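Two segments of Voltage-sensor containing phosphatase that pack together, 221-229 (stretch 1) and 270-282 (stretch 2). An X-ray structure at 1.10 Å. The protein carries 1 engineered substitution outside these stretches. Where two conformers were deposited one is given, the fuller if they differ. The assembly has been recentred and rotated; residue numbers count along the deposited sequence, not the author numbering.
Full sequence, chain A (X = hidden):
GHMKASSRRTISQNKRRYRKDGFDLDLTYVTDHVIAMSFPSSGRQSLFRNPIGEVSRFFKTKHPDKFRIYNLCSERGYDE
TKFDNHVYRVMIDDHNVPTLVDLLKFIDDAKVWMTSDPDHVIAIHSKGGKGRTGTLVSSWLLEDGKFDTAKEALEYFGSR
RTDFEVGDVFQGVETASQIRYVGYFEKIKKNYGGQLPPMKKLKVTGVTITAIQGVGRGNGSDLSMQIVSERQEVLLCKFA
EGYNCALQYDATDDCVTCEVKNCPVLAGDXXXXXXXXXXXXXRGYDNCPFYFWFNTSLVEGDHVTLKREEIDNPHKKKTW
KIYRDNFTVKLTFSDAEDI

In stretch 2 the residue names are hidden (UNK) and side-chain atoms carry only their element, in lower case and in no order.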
ATOM      1  N   SER A 221     -10.315  21.836  14.157  1.00 17.91           N
ATOM      2  CA  SER A 221      -9.348  22.666  14.843  1.00 18.57           C
ATOM      3  C   SER A 221      -8.133  21.894  15.333  1.00 17.57           C
ATOM      4  O   SER A 221      -7.083  22.501  15.555  1.00 18.95           O
ATOM      5  CB  SER A 221      -9.999  23.413  16.016  1.00 19.75           C
ATOM      6  OG  SER A 221     -10.437  22.516  17.033  1.00 20.81           O
ATOM      7  N   ASP A 222      -8.257  20.584  15.539  1.00 17.67           N
ATOM      8  CA  ASP A 222      -7.134  19.775  15.981  1.00 17.45           C
ATOM      9  C   ASP A 222      -6.251  19.284  14.825  1.00 16.15           C
ATOM     10  O   ASP A 222      -5.199  18.717  15.087  1.00 16.52           O
ATOM     11  CB  ASP A 222      -7.630  18.548  16.769  1.00 18.04           C
ATOM     12  CG  ASP A 222      -8.690  17.752  16.008  1.00 18.26           C
ATOM     13  OD1 ASP A 222      -9.776  18.316  15.775  1.00 19.36           O
ATOM     14  OD2 ASP A 222      -8.430  16.585  15.632  1.00 19.96           O
ATOM     15  N   LEU A 223      -6.686  19.460  13.580  1.00 16.42           N
ATOM     16  CA  LEU A 223      -6.077  18.760  12.459  1.00 15.82           C
ATOM     17  C   LEU A 223      -4.960  19.533  11.773  1.00 15.06           C
ATOM     18  O   LEU A 223      -4.982  20.772  11.674  1.00 15.59           O
ATOM     19  CB  LEU A 223      -7.150  18.396  11.420  1.00 16.38           C
ATOM     20  CG  LEU A 223      -8.225  17.400  11.879  1.00 17.85           C
ATOM     21  CD1 LEU A 223      -9.263  17.216  10.785  1.00 19.04           C
ATOM     22  CD2 LEU A 223      -7.628  16.059  12.299  1.00 20.16           C
ATOM     23  N   SER A 224      -4.042  18.758  11.222  1.00 15.09           N
ATOM     24  CA  SER A 224      -3.037  19.269  10.300  1.00 15.12           C
ATOM     25  C   SER A 224      -2.905  18.250   9.172  1.00 14.80           C
ATOM     26  O   SER A 224      -3.283  17.085   9.318  1.00 15.26           O
ATOM     27  CB  SER A 224      -1.704  19.538  10.999  1.00 15.73           C
ATOM     28  OG  SER A 224      -1.281  18.407  11.710  1.00 16.79           O
ATOM     29  N   MET A 225      -2.350  18.698   8.050  1.00 15.14           N
ATOM     30  CA  MET A 225      -2.224  17.855   6.861  1.00 14.96           C
ATOM     31  C   MET A 225      -0.819  18.012   6.312  1.00 14.59           C
ATOM     32  O   MET A 225      -0.367  19.135   6.085  1.00 15.45           O
ATOM     33  CB  MET A 225      -3.249  18.262   5.801  1.00 16.00           C
ATOM     34  CG  MET A 225      -3.228  17.379   4.567  1.00 16.30           C
ATOM     35  SD  MET A 225      -4.366  17.909   3.285  1.00 17.72           S
ATOM     36  CE  MET A 225      -3.509  19.359   2.679  1.00 19.83           C
ATOM     37  N   GLN A 226      -0.150  16.889   6.095  1.00 14.23           N
ATOM     38  CA  GLN A 226       1.189  16.862   5.529  1.00 14.10           C
ATOM     39  C   GLN A 226       1.126  16.190   4.171  1.00 14.03           C
ATOM     40  O   GLN A 226       0.546  15.108   4.021  1.00 15.47           O
ATOM     41  CB  GLN A 226       2.098  16.051   6.449  1.00 15.11           C
ATOM     42  CG  GLN A 226       3.555  16.047   6.018  1.00 15.95           C
ATOM     43  CD  GLN A 226       4.359  15.063   6.818  1.00 16.49           C
ATOM     44  OE1 GLN A 226       4.010  13.883   6.906  1.00 17.47           O
ATOM     45  NE2 GLN A 226       5.478  15.522   7.393  1.00 20.76           N
ATOM     46  N   ILE A 227       1.754  16.823   3.183  1.00 14.12           N
ATOM     47  CA  ILE A 227       1.890  16.232   1.846  1.00 14.63           C
ATOM     48  C   ILE A 227       3.345  15.794   1.673  1.00 14.68           C
ATOM     49  O   ILE A 227       4.269  16.589   1.906  1.00 15.44           O
ATOM     50  CB  ILE A 227       1.488  17.230   0.729  1.00 15.07           C
ATOM     51  CG1 ILE A 227       0.076  17.778   0.976  1.00 16.09           C
ATOM     52  CG2 ILE A 227       1.644  16.565  -0.649  1.00 16.21           C
ATOM     53  CD1 ILE A 227      -0.441  18.736  -0.089  1.00 17.60           C
ATOM     54  N   VAL A 228       3.513  14.536   1.273  1.00 14.97           N
ATOM     55  CA  VAL A 228       4.821  13.914   1.108  1.00 15.55           C
ATOM     56  C   VAL A 228       4.982  13.464  -0.346  1.00 15.62           C
ATOM     57  O   VAL A 228       4.064  12.850  -0.925  1.00 15.78           O
ATOM     58  CB  VAL A 228       4.948  12.699   2.069  1.00 16.32           C
ATOM     59  CG1 VAL A 228       6.209  11.870   1.786  1.00 18.60           C
ATOM     60  CG2 VAL A 228       4.903  13.147   3.518  1.00 18.71           C
ATOM     61  N   SER A 229       6.155  13.746  -0.915  1.00 16.31           N
ATOM     62  CA  SER A 229       6.481  13.327  -2.265  1.00 17.58           C
ATOM     63  C   SER A 229       7.910  12.829  -2.247  1.00 17.77           C
ATOM     64  O   SER A 229       8.786  13.528  -1.739  1.00 19.19           O
ATOM     65  CB  SER A 229       6.392  14.513  -3.221  1.00 18.69           C
ATOM     66  OG  SER A 229       6.862  14.176  -4.510  1.00 21.00           O
ATOM     67  N   UNK A 270       1.782  10.549  -4.387  1.00 14.62           N
ATOM     68  CA  UNK A 270       1.679  11.533  -3.325  1.00 14.56           C
ATOM     69  C   UNK A 270       1.039  10.860  -2.126  1.00 14.47           C
ATOM     70  O   UNK A 270       0.029  10.153  -2.266  1.00 14.92           O
ATOM     71  c   UNK A 270       1.419  13.367  -5.089  1.00 17.34           C
ATOM     72  c   UNK A 270       0.671  13.788  -2.703  1.00 16.03           C
ATOM     73  c   UNK A 270       2.827  13.891  -4.954  1.00 19.48           C
ATOM     74  c   UNK A 270       0.834  12.741  -3.800  1.00 15.38           C
ATOM     75  N   UNK A 271       1.613  11.092  -0.956  1.00 14.17           N
ATOM     76  CA  UNK A 271       1.084  10.587   0.302  1.00 14.30           C
ATOM     77  C   UNK A 271       0.598  11.776   1.114  1.00 14.20           C
ATOM     78  O   UNK A 271       1.312  12.779   1.247  1.00 14.81           O
ATOM     79  n   UNK A 271       3.902   7.419   4.946  1.00 18.01           N
ATOM     80  c   UNK A 271       2.203   9.870   1.042  1.00 15.45           C
ATOM     81  c   UNK A 271       1.811   9.237   2.346  1.00 16.27           C
ATOM     82  c   UNK A 271       2.695   7.928   4.308  1.00 17.17           C
ATOM     83  c   UNK A 271       3.052   8.679   3.076  1.00 16.78           C
ATOM     84  N   UNK A 272      -0.602  11.669   1.663  1.00 13.94           N
ATOM     85  CA  UNK A 272      -1.207  12.754   2.424  1.00 14.40           C
ATOM     86  C   UNK A 272      -1.538  12.193   3.792  1.00 13.74           C
ATOM     87  O   UNK A 272      -2.260  11.189   3.906  1.00 14.72           O
ATOM     88  c   UNK A 272      -2.474  13.275   1.728  1.00 15.05           C
ATOM     89  c   UNK A 272      -3.026  14.465   2.472  1.00 16.80           C
ATOM     90  c   UNK A 272      -2.165  13.648   0.271  1.00 16.57           C
ATOM     91  N   UNK A 273      -0.992  12.812   4.836  1.00 13.58           N
ATOM     92  CA  UNK A 273      -1.171  12.360   6.218  1.00 14.15           C
ATOM     93  C   UNK A 273      -1.919  13.423   6.995  1.00 13.90           C
ATOM     94  O   UNK A 273      -1.605  14.617   6.905  1.00 14.93           O
ATOM     95  c   UNK A 273       0.177  12.126   6.896  1.00 14.98           C
ATOM     96  c   UNK A 273       0.999  11.028   6.218  1.00 15.97           C
ATOM     97  c   UNK A 273       2.423  10.928   6.822  1.00 16.54           C
ATOM     98  n   UNK A 273       2.898  12.483   9.185  1.00 17.76           N
ATOM     99  n   UNK A 273       2.393  10.450   8.200  1.00 16.97           N
ATOM    100  n   UNK A 273       2.438  10.635  10.466  1.00 19.36           N
ATOM    101  c   UNK A 273       2.577  11.200   9.279  1.00 17.00           C
ATOM    102  N   UNK A 274      -2.873  12.989   7.800  1.00 13.75           N
ATOM    103  CA  UNK A 274      -3.631  13.886   8.675  1.00 14.73           C
ATOM    104  C   UNK A 274      -3.269  13.563  10.102  1.00 14.86           C
ATOM    105  O   UNK A 274      -3.407  12.415  10.556  1.00 16.31           O
ATOM    106  c   UNK A 274      -5.755  13.805   4.723  1.00 16.24           C
ATOM    107  c   UNK A 274      -6.247  15.073   4.516  1.00 16.48           C
ATOM    108  c   UNK A 274      -6.421  15.944   5.609  1.00 16.40           C
ATOM    109  c   UNK A 274      -5.556  14.226   7.102  1.00 14.64           C
ATOM    110  c   UNK A 274      -5.144  13.758   8.445  1.00 15.07           C
ATOM    111  c   UNK A 274      -6.052  15.512   6.907  1.00 16.05           C
ATOM    112  c   UNK A 274      -5.407  13.387   5.991  1.00 15.57           C
ATOM    113  N   UNK A 275      -2.806  14.593  10.815  1.00 15.12           N
ATOM    114  CA  UNK A 275      -2.383  14.503  12.213  0.96 15.88           C
ATOM    115  C   UNK A 275      -3.355  15.275  13.087  1.00 15.53           C
ATOM    116  O   UNK A 275      -4.068  16.159  12.596  1.00 15.76           O
ATOM    117  c   UNK A 275       0.071  14.161  11.650  0.96 19.08           C
ATOM    118  s   UNK A 275       1.690  14.885  11.452  0.96 22.32           S
ATOM    119  c   UNK A 275       1.318  16.074  10.175  0.96 25.60           C
ATOM    120  c   UNK A 275      -0.956  15.050  12.346  0.96 16.77           C
ATOM    121  N   UNK A 276      -3.353  14.958  14.378  1.00 16.94           N
ATOM    122  CA  UNK A 276      -4.262  15.622  15.288  1.00 16.83           C
ATOM    123  C   UNK A 276      -3.629  15.885  16.625  1.00 17.12           C
ATOM    124  O   UNK A 276      -2.892  15.045  17.150  1.00 19.07           O
ATOM    125  o   UNK A 276      -6.355  15.277  16.481  1.00 18.27           O
ATOM    126  c   UNK A 276      -5.488  14.745  15.503  1.00 17.92           C
ATOM    127  N   UNK A 277      -3.954  17.033  17.210  1.00 17.36           N
ATOM    128  CA  UNK A 277      -3.580  17.312  18.586  1.00 19.02           C
ATOM    129  C   UNK A 277      -4.551  16.695  19.596  1.00 19.11           C
ATOM    130  O   UNK A 277      -4.321  16.791  20.797  1.00 21.11           O
ATOM    131  c   UNK A 277      -3.514  18.829  18.822  1.00 19.60           C
ATOM    132  c   UNK A 277      -2.418  19.471  17.987  1.00 21.83           C
ATOM    133  o   UNK A 277      -4.782  19.393  18.521  1.00 20.62           O
ATOM    134  N   UNK A 278      -5.639  16.087  19.134  1.00 19.03           N
ATOM    135  CA  UNK A 278      -6.635  15.512  20.028  1.00 20.06           C
ATOM    136  C   UNK A 278      -6.182  14.209  20.632  1.00 21.27           C
ATOM    137  O   UNK A 278      -5.801  13.278  19.898  1.00 24.71           O
ATOM    138  o   UNK A 278      -8.821  14.496  20.130  1.00 22.78           O
ATOM    139  c   UNK A 278      -7.940  15.239  19.288  1.00 20.72           C
ATOM    140  N   UNK A 279      -6.301  14.121  21.962  1.00 22.33           N
ATOM    141  CA  UNK A 279      -6.036  12.878  22.712  1.00 23.78           C
ATOM    142  C   UNK A 279      -7.180  11.847  22.619  1.00 23.93           C
ATOM    143  O   UNK A 279      -7.092  10.764  23.210  1.00 27.10           O
ATOM    144  n   UNK A 279      -1.560  15.321  24.145  1.00 36.36           N
ATOM    145  c   UNK A 279      -1.899  13.873  24.339  1.00 34.78           C
ATOM    146  c   UNK A 279      -5.681  13.198  24.168  1.00 24.89           C
ATOM    147  c   UNK A 279      -3.205  13.439  23.644  1.00 31.90           C
ATOM    148  c   UNK A 279      -4.433  14.052  24.318  1.00 27.10           C
ATOM    149  N   UNK A 280      -8.239  12.178  21.884  1.00 21.69           N
ATOM    150  CA  UNK A 280      -9.398  11.301  21.684  1.00 21.95           C
ATOM    151  C   UNK A 280      -9.475  10.780  20.264  1.00 21.61           C
ATOM    152  O   UNK A 280     -10.453  10.148  19.883  1.00 23.32           O
ATOM    153  c   UNK A 280     -10.700  12.046  22.001  0.77 22.25           C
ATOM    154  o   UNK A 280     -10.820  12.308  23.386  0.77 21.99           O
ATOM    155  N   UNK A 281      -8.472  11.064  19.442  1.00 20.84           N
ATOM    156  CA  UNK A 281      -8.482  10.542  18.092  1.00 20.46           C
ATOM    157  C   UNK A 281      -7.293   9.567  17.971  1.00 21.44           C
ATOM    158  O   UNK A 281      -6.148   9.993  17.898  1.00 21.92           O
ATOM    159  c   UNK A 281      -9.833  10.513  15.360  1.00 21.43           C
ATOM    160  c   UNK A 281      -8.543  11.284  15.628  1.00 19.46           C
ATOM    161  c   UNK A 281      -8.418  11.696  17.097  1.00 20.28           C
ATOM    162  c   UNK A 281      -8.467  12.491  14.728  1.00 20.47           C
ATOM    163  N   UNK A 282      -7.559   8.249  17.958  1.00 21.66           N
ATOM    164  CA  UNK A 282      -6.432   7.307  17.943  1.00 21.77           C
ATOM    165  C   UNK A 282      -5.586   7.409  16.662  1.00 20.34           C
ATOM    166  O   UNK A 282      -6.069   7.771  15.590  1.00 20.05           O
ATOM    167  c   UNK A 282      -7.118   5.936  18.012  1.00 22.93           C
ATOM    168  c   UNK A 282      -8.448   6.226  18.686  1.00 24.46           C
ATOM    169  c   UNK A 282      -8.850   7.562  18.113  1.00 22.87           C
TER
HETATM  170  O   HOH W   1      -4.835  22.007  18.182  1.00 52.16           O

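Position 270 carries four carbons, forked at the first, one arm two carbons long, packing on Ile 227: Ile 270. Its CG2 lies 3.6 Å from CG2 of Ile 227, on the sheet face that also bears Leu 223 and Met 225.

Position 271 has four carbons in a row ending in nitrogen, its start beside Val 228 and its end leading away. This is Lys 271, and its backbone does the pairing: N of Val 228 donates to O of Lys 271 at 2.8 Å, and N of Lys 271 returns a bond to O of Val 228 at 3.0 Å.

Position 272 shows three carbons, one bearing the other two, against Met 225. It is Val 272, with CG1 3.6 Å from CG of Met 225, one step diagonal to its register partner, Ile 227.

At position 273, three carbons and a nitrogen lead to a carbon holding two more nitrogens, a guanidinium meeting the Gln 226 side chain: Arg 273. NH1 donates to OE1 of Gln 226 at 2.9 Å, near the guanidinium plane, so a side-chain bond joins the two backbone bonds of this pair.

Position 274 is one carbon and a six-carbon ring without a hydroxyl, beside Met 225, hence Phe 274. CG of Met 225 sits over one face, 4.0 Å from the centroid of the Phe 274 ring, while the sulfur approaches obliquely.

Position 275 has an unbranched chain of two carbons, sulfur and carbon, touching Ser 224 and Gln 226: Met 275. Its CE reaches within 3.8 Å of CB of Gln 226.

Position 276 has one carbon and one oxygen, the oxygen at the Asp 222 carboxylate: Ser 276. OG donates to OD2 of Asp 222 at 2.6 Å and accepts from N of position 278.

Position 277 has a carbon carrying one oxygen and one carbon, against CB of Asp 222: Thr 277. Its OG1 lies 3.4 Å from CB of Asp 222; its N bonds O of Asp 222 at 3.0 Å.

Position 278, one carbon and one oxygen near Asp 222, is Ser 278; its CB lies 3.9 Å from OD2 of Asp 222.

Position 279, four carbons ending in nitrogen, is Lys 279; position 280, one carbon and one oxygen, is Ser 280. Neither touches stretch 1.

Position 281, four carbons forked at the second, nears Asp 222: Leu 281, closing a type I turn begun at Ser 278. Its CD2 stands 4.2 Å from OD2 of Asp 222.

Position 282 closes three carbons onto its own nitrogen, out of reach: Pro 282.

The rule is antiparallel pairing with divided faces. Backbone bonds set the register; Met 225 and Ile 227 meet apolar partners on one face, Gln 226 meets Arg 273 on the other, and Asp 222 ties down the strand end.

Stretch 2, residues 270-282: IKVRFMSTSKSLP
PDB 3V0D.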